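DegV family protein (Thermus thermophilus, PDB 2DT8) binds fatty acids such as palmitic acid and carries a zinc ion, though its wider role in the cell is not established. Local coordinates at residues M1-V6 against E131-G136; E67-V72 against S85-G90; R71-A76 against Q104-R109; A80-S85 against Q137-V142. All blocks are in the same frame, centred on the assembly; numbering follows the deposited sequence.

Contact 1: residues M1-V6 against E131-G136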
# COMPACT_ATOMS: atom_id res chain seq x y z
N MSE A 1 -18.36 11.16 -18.27
CA MSE A 1 -19.39 10.53 -17.39
C MSE A 1 -18.94 10.61 -15.93
O MSE A 1 -17.79 10.96 -15.63
CB MSE A 1 -19.64 9.06 -17.81
CG MSE A 1 -18.41 8.15 -17.77
SE MSE A 1 -18.52 6.32 -18.53
CE MSE A 1 -16.66 5.88 -18.27
N ARG A 2 -19.87 10.34 -15.03
CA ARG A 2 -19.61 10.38 -13.60
C ARG A 2 -18.93 9.09 -13.22
O ARG A 2 -19.48 8.00 -13.37
CB ARG A 2 -20.92 10.52 -12.85
CG ARG A 2 -21.63 11.81 -13.15
CD ARG A 2 -23.07 11.75 -12.66
NE ARG A 2 -23.74 10.62 -13.28
CZ ARG A 2 -24.78 10.01 -12.74
NH1 ARG A 2 -25.23 10.39 -11.56
NH2 ARG A 2 -25.36 8.99 -13.37
N ILE A 3 -17.71 9.23 -12.72
CA ILE A 3 -16.87 8.11 -12.31
C ILE A 3 -16.62 8.18 -10.82
O ILE A 3 -16.19 9.21 -10.29
CB ILE A 3 -15.52 8.14 -13.07
CG1 ILE A 3 -15.79 8.07 -14.58
CG2 ILE A 3 -14.64 6.97 -12.62
CD1 ILE A 3 -14.56 8.26 -15.45
N THR A 4 -16.90 7.07 -10.14
CA THR A 4 -16.69 6.98 -8.70
C THR A 4 -15.53 6.03 -8.43
O THR A 4 -15.40 4.98 -9.08
CB THR A 4 -17.97 6.45 -7.99
OG1 THR A 4 -18.99 7.45 -8.04
CG2 THR A 4 -17.68 6.10 -6.54
N LEU A 5 -14.67 6.42 -7.49
CA LEU A 5 -13.52 5.62 -7.11
C LEU A 5 -13.82 4.73 -5.91
O LEU A 5 -14.40 5.18 -4.92
CB LEU A 5 -12.35 6.50 -6.72
CG LEU A 5 -11.52 7.08 -7.85
CD1 LEU A 5 -10.72 8.26 -7.33
CD2 LEU A 5 -10.61 6.00 -8.41
N VAL A 6 -13.40 3.48 -6.03
CA VAL A 6 -13.52 2.48 -4.98
C VAL A 6 -12.14 1.86 -4.78
O VAL A 6 -11.38 1.69 -5.73
CB VAL A 6 -14.50 1.34 -5.38
CG1 VAL A 6 -14.44 0.20 -4.34
CG2 VAL A 6 -15.92 1.88 -5.49
N GLU A 131 -7.54 13.27 -8.37
CA GLU A 131 -7.06 14.59 -8.79
C GLU A 131 -7.44 14.82 -10.26
O GLU A 131 -7.98 15.87 -10.63
CB GLU A 131 -5.55 14.65 -8.60
CG GLU A 131 -4.89 15.93 -9.08
CD GLU A 131 -3.42 15.97 -8.77
OE1 GLU A 131 -2.74 14.93 -8.94
OE2 GLU A 131 -2.93 17.04 -8.35
N LEU A 132 -7.17 13.83 -11.10
CA LEU A 132 -7.48 13.96 -12.52
C LEU A 132 -8.98 13.94 -12.80
O LEU A 132 -9.48 14.73 -13.61
CB LEU A 132 -6.78 12.85 -13.31
CG LEU A 132 -5.25 12.93 -13.27
CD1 LEU A 132 -4.65 11.73 -13.99
CD2 LEU A 132 -4.78 14.23 -13.92
N LEU A 133 -9.70 13.04 -12.14
CA LEU A 133 -11.15 12.95 -12.33
C LEU A 133 -11.86 14.23 -11.90
O LEU A 133 -12.79 14.68 -12.58
CB LEU A 133 -11.72 11.76 -11.56
CG LEU A 133 -11.30 10.39 -12.10
CD1 LEU A 133 -11.72 9.31 -11.11
CD2 LEU A 133 -11.92 10.15 -13.47
N GLU A 134 -11.42 14.83 -10.78
CA GLU A 134 -12.06 16.07 -10.33
C GLU A 134 -11.81 17.23 -11.29
O GLU A 134 -12.61 18.17 -11.37
CB GLU A 134 -11.58 16.45 -8.92
CG GLU A 134 -12.01 15.47 -7.86
CD GLU A 134 -11.85 16.02 -6.45
OE1 GLU A 134 -10.74 16.52 -6.13
OE2 GLU A 134 -12.82 15.95 -5.67
N GLU A 135 -10.76 17.26 -12.01
CA GLU A 135 -10.47 18.26 -13.05
C GLU A 135 -11.38 18.02 -14.26
O GLU A 135 -11.64 18.90 -15.06
CB GLU A 135 -9.02 18.16 -13.53
CG GLU A 135 -7.96 18.65 -12.57
CD GLU A 135 -6.58 18.11 -12.93
OE1 GLU A 135 -6.30 17.96 -14.14
OE2 GLU A 135 -5.78 17.83 -12.02
N GLY A 136 -11.85 16.76 -14.31
CA GLY A 136 -12.70 16.41 -15.44
C GLY A 136 -12.15 15.46 -16.53
O GLY A 136 -12.75 15.27 -17.59

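Contact 2: residues E67-V72 against S85-G90. With ZN (zinc ion), chain B.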
# COMPACT_ATOMS: atom_id res chain seq x y z
N GLU A 67 -19.54 -10.39 -2.90
CA GLU A 67 -20.71 -9.59 -2.54
C GLU A 67 -20.33 -8.34 -1.74
O GLU A 67 -21.06 -7.35 -1.78
CB GLU A 67 -21.75 -10.43 -1.80
CG GLU A 67 -22.47 -11.48 -2.67
CD GLU A 67 -23.15 -10.92 -3.92
OE1 GLU A 67 -23.59 -9.74 -3.92
OE2 GLU A 67 -23.24 -11.68 -4.90
N ASP A 68 -19.21 -8.37 -1.01
CA ASP A 68 -18.77 -7.18 -0.29
C ASP A 68 -18.56 -6.08 -1.34
O ASP A 68 -18.96 -4.93 -1.15
CB ASP A 68 -17.44 -7.41 0.45
CG ASP A 68 -17.60 -8.28 1.70
OD1 ASP A 68 -18.71 -8.33 2.27
OD2 ASP A 68 -16.59 -8.88 2.12
N PHE A 69 -17.93 -6.45 -2.45
CA PHE A 69 -17.69 -5.50 -3.53
C PHE A 69 -18.97 -5.15 -4.27
O PHE A 69 -19.22 -3.99 -4.58
CB PHE A 69 -16.67 -6.07 -4.52
CG PHE A 69 -15.25 -5.79 -4.16
CD1 PHE A 69 -14.75 -4.49 -4.24
CD2 PHE A 69 -14.41 -6.80 -3.72
CE1 PHE A 69 -13.44 -4.21 -3.90
CE2 PHE A 69 -13.08 -6.53 -3.38
CZ PHE A 69 -12.60 -5.23 -3.47
N ALA A 70 -19.79 -6.16 -4.58
CA ALA A 70 -21.02 -5.90 -5.33
C ALA A 70 -21.93 -4.89 -4.65
O ALA A 70 -22.54 -4.06 -5.31
CB ALA A 70 -21.76 -7.20 -5.59
N ARG A 71 -22.10 -4.99 -3.28
CA ARG A 71 -22.91 -4.01 -2.56
C ARG A 71 -22.37 -2.60 -2.78
O ARG A 71 -23.13 -1.66 -2.99
CB ARG A 71 -22.94 -4.32 -1.07
CG ARG A 71 -23.72 -3.30 -0.23
CD ARG A 71 -23.72 -3.63 1.27
NE ARG A 71 -22.78 -4.68 1.64
CZ ARG A 71 -22.93 -5.96 1.32
NH1 ARG A 71 -24.08 -6.38 0.79
NH2 ARG A 71 -21.95 -6.83 1.53
N VAL A 72 -21.08 -2.40 -2.71
CA VAL A 72 -20.48 -1.09 -2.87
C VAL A 72 -20.65 -0.62 -4.32
O VAL A 72 -21.04 0.52 -4.56
CB VAL A 72 -18.99 -1.12 -2.43
CG1 VAL A 72 -18.32 0.20 -2.73
CG2 VAL A 72 -18.92 -1.42 -0.93
N SER A 85 -12.14 0.91 -9.76
CA SER A 85 -11.78 0.17 -8.54
C SER A 85 -10.29 -0.17 -8.53
O SER A 85 -9.83 -1.00 -9.32
CB SER A 85 -12.63 -1.11 -8.52
OG SER A 85 -12.96 -1.55 -7.21
N LEU A 86 -9.54 0.47 -7.63
CA LEU A 86 -8.08 0.32 -7.51
C LEU A 86 -7.73 -0.54 -6.29
O LEU A 86 -8.19 -0.30 -5.18
CB LEU A 86 -7.41 1.69 -7.37
CG LEU A 86 -7.09 2.38 -8.70
CD1 LEU A 86 -8.33 2.52 -9.54
CD2 LEU A 86 -6.46 3.74 -8.43
N HIS A 87 -6.88 -1.54 -6.58
CA HIS A 87 -6.49 -2.43 -5.50
C HIS A 87 -5.05 -3.00 -5.28
O HIS A 87 -4.22 -2.97 -6.18
CB HIS A 87 -7.41 -3.66 -5.66
CG HIS A 87 -8.84 -3.21 -5.49
ND1 HIS A 87 -9.37 -2.87 -4.29
CD2 HIS A 87 -9.82 -3.05 -6.47
CE1 HIS A 87 -10.65 -2.52 -4.55
NE2 HIS A 87 -10.94 -2.62 -5.85
N ILE A 88 -4.85 -3.53 -4.06
CA ILE A 88 -3.53 -4.04 -3.76
C ILE A 88 -3.23 -5.10 -4.81
O ILE A 88 -4.11 -5.77 -5.37
CB ILE A 88 -3.70 -4.66 -2.36
CG1 ILE A 88 -2.43 -5.44 -2.00
CG2 ILE A 88 -4.94 -5.58 -2.28
CD1 ILE A 88 -2.39 -5.85 -0.52
N SER A 89 -1.93 -5.27 -5.02
CA SER A 89 -1.38 -6.26 -5.94
C SER A 89 -2.06 -7.62 -5.93
O SER A 89 -2.26 -8.23 -4.87
CB SER A 89 0.10 -6.46 -5.62
OG SER A 89 0.64 -7.51 -6.41
N GLY A 90 -2.40 -8.10 -7.12
CA GLY A 90 -3.02 -9.41 -7.26
C GLY A 90 -2.16 -10.60 -6.83
O GLY A 90 -2.65 -11.71 -6.66
ZN ZN B . -23.90 -11.45 -6.71
O HOH W 1 -23.35 -13.43 -7.41

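Contact 3: residues R71-A76 against Q104-R109. With ZN (zinc ion), chain B.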
# COMPACT_ATOMS: atom_id res chain seq x y z
N ARG A 71 -22.10 -4.99 -3.28
CA ARG A 71 -22.91 -4.01 -2.56
C ARG A 71 -22.37 -2.60 -2.78
O ARG A 71 -23.13 -1.66 -2.99
CB ARG A 71 -22.94 -4.32 -1.07
CG ARG A 71 -23.72 -3.30 -0.23
CD ARG A 71 -23.72 -3.63 1.27
NE ARG A 71 -22.78 -4.68 1.64
CZ ARG A 71 -22.93 -5.96 1.32
NH1 ARG A 71 -24.08 -6.38 0.79
NH2 ARG A 71 -21.95 -6.83 1.53
N VAL A 72 -21.08 -2.40 -2.71
CA VAL A 72 -20.48 -1.09 -2.87
C VAL A 72 -20.65 -0.62 -4.32
O VAL A 72 -21.04 0.52 -4.56
CB VAL A 72 -18.99 -1.12 -2.43
CG1 VAL A 72 -18.32 0.20 -2.73
CG2 VAL A 72 -18.92 -1.42 -0.93
N TYR A 73 -20.40 -1.49 -5.30
CA TYR A 73 -20.55 -1.09 -6.69
C TYR A 73 -21.99 -0.69 -6.99
O TYR A 73 -22.24 0.32 -7.64
CB TYR A 73 -20.14 -2.22 -7.66
CG TYR A 73 -18.67 -2.59 -7.64
CD1 TYR A 73 -17.70 -1.70 -7.14
CD2 TYR A 73 -18.23 -3.81 -8.16
CE1 TYR A 73 -16.35 -2.03 -7.16
CE2 TYR A 73 -16.88 -4.14 -8.19
CZ TYR A 73 -15.94 -3.25 -7.69
OH TYR A 73 -14.61 -3.59 -7.71
N ARG A 74 -22.95 -1.42 -6.50
CA ARG A 74 -24.37 -1.19 -6.74
C ARG A 74 -24.80 0.16 -6.17
O ARG A 74 -25.57 0.91 -6.77
CB ARG A 74 -25.20 -2.30 -6.09
CG ARG A 74 -26.70 -2.08 -6.21
CD ARG A 74 -27.51 -3.33 -5.87
NE ARG A 74 -27.13 -3.91 -4.58
CZ ARG A 74 -26.34 -4.97 -4.45
NH1 ARG A 74 -25.88 -5.61 -5.52
NH2 ARG A 74 -26.01 -5.39 -3.23
N GLU A 75 -24.23 0.45 -4.98
CA GLU A 75 -24.60 1.68 -4.33
C GLU A 75 -23.98 2.90 -5.06
O GLU A 75 -24.60 3.93 -5.26
CB GLU A 75 -24.11 1.67 -2.86
CG GLU A 75 -24.95 0.76 -1.97
CD GLU A 75 -24.37 0.58 -0.58
OE1 GLU A 75 -23.16 0.85 -0.39
OE2 GLU A 75 -25.11 0.14 0.32
N ALA A 76 -22.75 2.64 -5.51
CA ALA A 76 -22.04 3.71 -6.19
C ALA A 76 -22.68 4.07 -7.54
O ALA A 76 -22.81 5.23 -7.93
CB ALA A 76 -20.57 3.30 -6.48
N GLN A 104 -18.41 -8.31 -12.77
CA GLN A 104 -19.19 -9.04 -13.78
C GLN A 104 -20.69 -8.80 -13.61
O GLN A 104 -21.47 -9.01 -14.55
CB GLN A 104 -18.90 -10.54 -13.71
CG GLN A 104 -17.50 -10.92 -14.18
CD GLN A 104 -17.14 -12.37 -13.89
OE1 GLN A 104 -15.97 -12.74 -13.90
NE2 GLN A 104 -18.15 -13.19 -13.62
N GLU A 105 -21.10 -8.35 -12.42
CA GLU A 105 -22.51 -8.08 -12.17
C GLU A 105 -22.99 -6.76 -12.77
O GLU A 105 -24.19 -6.51 -12.85
CB GLU A 105 -22.80 -8.06 -10.65
CG GLU A 105 -22.47 -9.35 -9.93
CD GLU A 105 -23.04 -9.41 -8.53
OE1 GLU A 105 -23.88 -8.55 -8.18
OE2 GLU A 105 -22.66 -10.35 -7.78
N PHE A 106 -22.04 -5.93 -13.18
CA PHE A 106 -22.32 -4.61 -13.74
C PHE A 106 -21.46 -4.50 -15.00
O PHE A 106 -20.60 -3.62 -15.10
CB PHE A 106 -21.91 -3.54 -12.72
CG PHE A 106 -22.39 -3.83 -11.31
CD1 PHE A 106 -23.64 -3.40 -10.88
CD2 PHE A 106 -21.59 -4.55 -10.42
CE1 PHE A 106 -24.11 -3.71 -9.60
CE2 PHE A 106 -22.04 -4.86 -9.13
CZ PHE A 106 -23.30 -4.43 -8.72
N PRO A 107 -21.71 -5.38 -15.98
CA PRO A 107 -20.93 -5.37 -17.22
C PRO A 107 -20.87 -4.01 -17.91
O PRO A 107 -21.89 -3.39 -18.20
CB PRO A 107 -21.62 -6.42 -18.09
CG PRO A 107 -23.04 -6.41 -17.60
CD PRO A 107 -22.89 -6.25 -16.10
N GLY A 108 -19.62 -3.62 -18.21
CA GLY A 108 -19.45 -2.31 -18.81
C GLY A 108 -19.31 -1.10 -17.88
O GLY A 108 -18.84 -0.04 -18.27
N ARG A 109 -19.78 -1.33 -16.64
CA ARG A 109 -19.66 -0.27 -15.67
C ARG A 109 -18.64 -0.22 -14.57
O ARG A 109 -18.68 0.67 -13.74
CB ARG A 109 -21.06 -0.27 -15.17
CG ARG A 109 -22.12 0.21 -16.18
CD ARG A 109 -23.41 0.59 -15.48
NE ARG A 109 -24.08 -0.57 -14.90
CZ ARG A 109 -25.04 -0.50 -13.98
NH1 ARG A 109 -25.39 0.67 -13.47
NH2 ARG A 109 -25.65 -1.61 -13.57
ZN ZN B . -23.90 -11.45 -6.71
O HOH W 2 -25.14 -8.54 -5.75
O HOH W 1 -23.35 -13.43 -7.41

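Contact 4: residues A80-S85 against Q137-V142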
# COMPACT_ATOMS: atom_id res chain seq x y z
N ALA A 80 -23.72 7.16 -10.14
CA ALA A 80 -22.58 7.34 -11.00
C ALA A 80 -22.75 6.46 -12.26
O ALA A 80 -23.57 5.56 -12.24
CB ALA A 80 -21.28 6.89 -10.29
N ASP A 81 -21.99 6.73 -13.31
CA ASP A 81 -22.09 5.98 -14.54
C ASP A 81 -21.06 4.87 -14.62
O ASP A 81 -21.23 3.90 -15.35
CB ASP A 81 -21.88 6.90 -15.75
CG ASP A 81 -22.87 8.03 -15.80
OD1 ASP A 81 -24.09 7.75 -15.85
OD2 ASP A 81 -22.44 9.21 -15.79
N HIS A 82 -19.98 5.02 -13.85
CA HIS A 82 -18.90 4.05 -13.91
C HIS A 82 -18.12 4.04 -12.60
O HIS A 82 -18.06 5.06 -11.90
CB HIS A 82 -17.95 4.43 -15.06
CG HIS A 82 -17.04 3.33 -15.50
ND1 HIS A 82 -17.37 2.45 -16.51
CD2 HIS A 82 -15.81 2.96 -15.07
CE1 HIS A 82 -16.39 1.59 -16.68
NE2 HIS A 82 -15.43 1.88 -15.82
N VAL A 83 -17.53 2.89 -12.28
CA VAL A 83 -16.73 2.74 -11.08
C VAL A 83 -15.31 2.34 -11.45
O VAL A 83 -15.10 1.41 -12.24
CB VAL A 83 -17.31 1.64 -10.15
CG1 VAL A 83 -16.32 1.33 -9.01
CG2 VAL A 83 -18.62 2.10 -9.55
N LEU A 84 -14.34 3.07 -10.91
CA LEU A 84 -12.93 2.75 -11.13
C LEU A 84 -12.51 2.19 -9.78
O LEU A 84 -12.56 2.90 -8.77
CB LEU A 84 -12.16 4.02 -11.49
CG LEU A 84 -10.65 3.86 -11.64
CD1 LEU A 84 -10.33 2.78 -12.67
CD2 LEU A 84 -10.05 5.20 -12.07
N SER A 85 -12.14 0.91 -9.76
CA SER A 85 -11.78 0.17 -8.54
C SER A 85 -10.29 -0.17 -8.53
O SER A 85 -9.83 -1.00 -9.32
CB SER A 85 -12.63 -1.11 -8.52
OG SER A 85 -12.96 -1.55 -7.21
N GLN A 137 -10.99 14.86 -16.26
CA GLN A 137 -10.40 13.98 -17.25
C GLN A 137 -11.16 12.67 -17.44
O GLN A 137 -11.83 12.17 -16.54
CB GLN A 137 -8.93 13.72 -16.93
CG GLN A 137 -8.07 14.98 -17.04
CD GLN A 137 -6.57 14.72 -17.10
OE1 GLN A 137 -5.77 15.65 -17.08
NE2 GLN A 137 -6.19 13.45 -17.18
N SER A 138 -11.05 12.13 -18.65
CA SER A 138 -11.74 10.91 -19.04
C SER A 138 -11.18 9.66 -18.40
O SER A 138 -10.03 9.64 -17.94
CB SER A 138 -11.66 10.73 -20.54
OG SER A 138 -10.32 10.42 -20.91
N LEU A 139 -11.98 8.60 -18.41
CA LEU A 139 -11.55 7.33 -17.86
C LEU A 139 -10.23 6.90 -18.52
O LEU A 139 -9.28 6.52 -17.86
CB LEU A 139 -12.65 6.29 -18.02
CG LEU A 139 -12.27 4.87 -17.60
CD1 LEU A 139 -11.97 4.82 -16.10
CD2 LEU A 139 -13.41 3.92 -17.95
N GLU A 140 -10.27 6.94 -19.86
CA GLU A 140 -9.06 6.62 -20.58
C GLU A 140 -7.79 7.36 -20.19
O GLU A 140 -6.72 6.77 -20.06
CB GLU A 140 -9.37 6.71 -22.06
CG GLU A 140 -9.99 5.44 -22.66
CD GLU A 140 -9.12 4.19 -22.48
OE1 GLU A 140 -7.95 4.16 -22.93
OE2 GLU A 140 -9.62 3.21 -21.89
N ALA A 141 -7.97 8.68 -20.01
CA ALA A 141 -6.81 9.48 -19.67
C ALA A 141 -6.30 9.01 -18.31
O ALA A 141 -5.09 8.89 -18.09
CB ALA A 141 -7.22 10.94 -19.62
N VAL A 142 -7.24 8.76 -17.39
CA VAL A 142 -6.88 8.33 -16.05
C VAL A 142 -6.24 6.94 -16.06
O VAL A 142 -5.23 6.72 -15.38
CB VAL A 142 -8.12 8.37 -15.14
CG1 VAL A 142 -7.79 7.78 -13.76
CG2 VAL A 142 -8.58 9.81 -14.98

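Contact 1: residues M1-V6 against E131-G136
Leu133 pushes its forked end against Ile3 and Leu5, and the contact between the two segments is entirely apolar. Its two methyls divide the work. CD2 meets the far end of Ile3, with Leu133 CD2 3.8 Å from Ile3 CD1, and it also lies 4.1 Å from Ile3 CB. CD1 sits between the two strand residues, 4.0 Å from Ile3 CG2 and 4.0 Å from Leu5 CG. The Ile3 and Leu133 side chains meet at about a right angle. In Ile3, CG2 is anti to the backbone N and CG1 lies beside that N (chi1 -59°). The two branches therefore reach different methyls of Leu133.

Strand 3-8 is one of the parallel strands of an alpha/beta sheet, and helix 120-135 packs on one of its faces. Ile3 and Leu5 turn to this helix. Thr4, between them, turns to the other face. Leu139 and Val142 of the following helix extend the apolar patch, touching Ile3 and Leu133 respectively.

No hydrogen bond joins the two segments. The strand backbone bonds to its sheet neighbours instead: Thr4 pairs with His82 and Leu84, and Leu5 with Arg24. The helix ends in a Schellman motif at Gly136. Gly136 N bonds to Leu133 O at 2.9 Å and weakly to Leu132 O. Its phi is positive (109°), and a CB here would press on the preceding carbonyl oxygen.

Charged groups lie outside the apolar patch. Arg2 forms a salt bridge with Asp81, and Glu131 with Arg128 and Arg226.

Contact 2: residues E67-V72 against S85-G90
His87 and Phe69 meet as an offset T-shaped pair, with the edge of Phe69 toward the face of His87. The ring planes are at 87° and the centroids 5.0 Å apart. From CB of His87, the first torsion sets CG anti to the carbonyl carbon (chi1 -62°), and the ring heads for helix 66-76. ND1 is hydrogen-bonded to Asp8 of the neighbouring strand. CE1 makes the tightest touch, with His87 CE1 3.3 Å from Phe69 CE1 and 3.5 Å from Phe69 CZ. NE2 is paired with Ser85 OG, at 2.7 Å in the plane of the imidazole. Either could be the donor. Both ring nitrogens are thus satisfied in a buried place, and the two bonds fix the ring's rotation. Replacing the imidazole with the methyl of an alanine is likely to cost Asp8 and Ser85 one partner each and to open a gap beside the Phe69 edge.

At the start of this helix segment, Glu67 OE2 binds the zinc ion at 1.9 Å, far from the rings. Ile88, just past His87, touches the palmitic acid. Ser85 OG is also hydrogen-bonded to Tyr73 OH. The contact is a helix packed on a mainly parallel alpha/beta sheet, with a buried Tyr73-Ser85-His87-Asp8 chain beneath the helix.

Contact 3: residues R71-A76 against Q104-R109
The Phe106 ring lies against the backbone of Tyr73 and Arg74. Over one of its faces, toward the rim, is Tyr73 C, 4.3 Å above the plane. Arg109 NH2 stands at the ring's edge, in plane. The Tyr73 ring offers its own edge to Phe106 CE2. Segment 104-109 is the loop between helix 95-103 and strand 110-114. It belongs to the beta-alpha-beta connection that starts from strand 82-87, the parallel neighbour of strand 110-114.

Tyr73 makes the closest approach near its root. Tyr73 CB is 3.6 Å from Phe106 CE2, while the phenol leads away to its hydrogen bond with Ser85. Arg74 takes the tip of the ring, with Arg74 N 3.8 Å and Arg74 CB 3.9 Å from Phe106 CZ. CG anti to its carbonyl carbon (chi1 -47°) turns the Phe106 ring from the loop toward the helix. With the ring cut back to the methyl of an alanine, Tyr73 CB and Arg74 CB are likely to lose their apolar neighbour and a gap to open between helix and loop.

Phe106 also opens a type II turn that ends at Arg109, closed by the bond from Arg109 N to Phe106 O (2.9 Å). Gly108 sits in this turn with positive phi.

The outer rim is polar. Arg74 bends at chi3 and brings its guanidinium edge toward Glu105, but the pair is too long for a salt bridge. Water 2 fills the step, accepting from Arg74 NH1 at 3.0 Å and donating to Glu105 OE1 at 2.7 Å. The other carboxylate oxygen, Glu105 OE2, binds the zinc ion at 2.0 Å, together with Glu67 and water 1.

Contact 4: residues A80-S85 against Q137-V142
Leu139 lays one methyl over a face of the His82 ring, and this is the tight part of the contact. It is a CH-pi contact: Leu139 CD2 is 3.9 Å from the centroid of the His82 ring and 26° off its normal. The methyl is shifted toward the rim, where it comes within 3.6 Å of His82 NE2. His82 NE2 is hydrogen-bonded to Thr111, which helps to hold the ring under the methyl. The Leu139 and His82 side chains meet roughly at right angles. Leu139 reaches the imidazole because its CG is anti to the backbone N (chi1 175°).

A second close touch lies deeper, where Leu84 CD2 is 3.8 Å from Val142 CG1. Both residues are buried. Between these two points the fit is slacker, with Leu84 CD1 4.3 Å from Leu139 CD1.

The other side of the helix start faces solvent. Ser138 and Glu140 are exposed and do not reach the strand. Ser138 is the N-cap, and its OG accepts a bond from Ala141 N at 3.1 Å with an N-H...O angle of 156°. This holds the first turn that carries Leu139 and Val142.

Strand 82-87 runs between strands 3-8 and 110-114 in the sheet. Leu84 also touches Leu5 and Val113 on these two strands. Val142 packs on Ala129 and Leu132 of helix 120-135, so the two successive helices share this face of the sheet.

How the contacts relate
All four contacts belong to a sheet covered by helices on both faces, an alpha/beta/alpha sandwich. Contacts 1 and 4 lie on one face, with centres about 6 Å apart. They use the neighbouring strands 3-8 and 82-87 and the successive helices 120-135 and 139-151. Contacts 2 and 3 share helix 66-76 on the other face, their centres about 10 Å apart. Each supplies one glutamate to the zinc site, which therefore lies away from contacts 1 and 4. Contacts 1 and 2 are the farthest pair, centres about 17 Å apart. Along the chain, contacts 2 and 3 fall between the two segments of contact 1, whereas contact 4 crosses it. Strand 82-87 joins contacts 2 and 4.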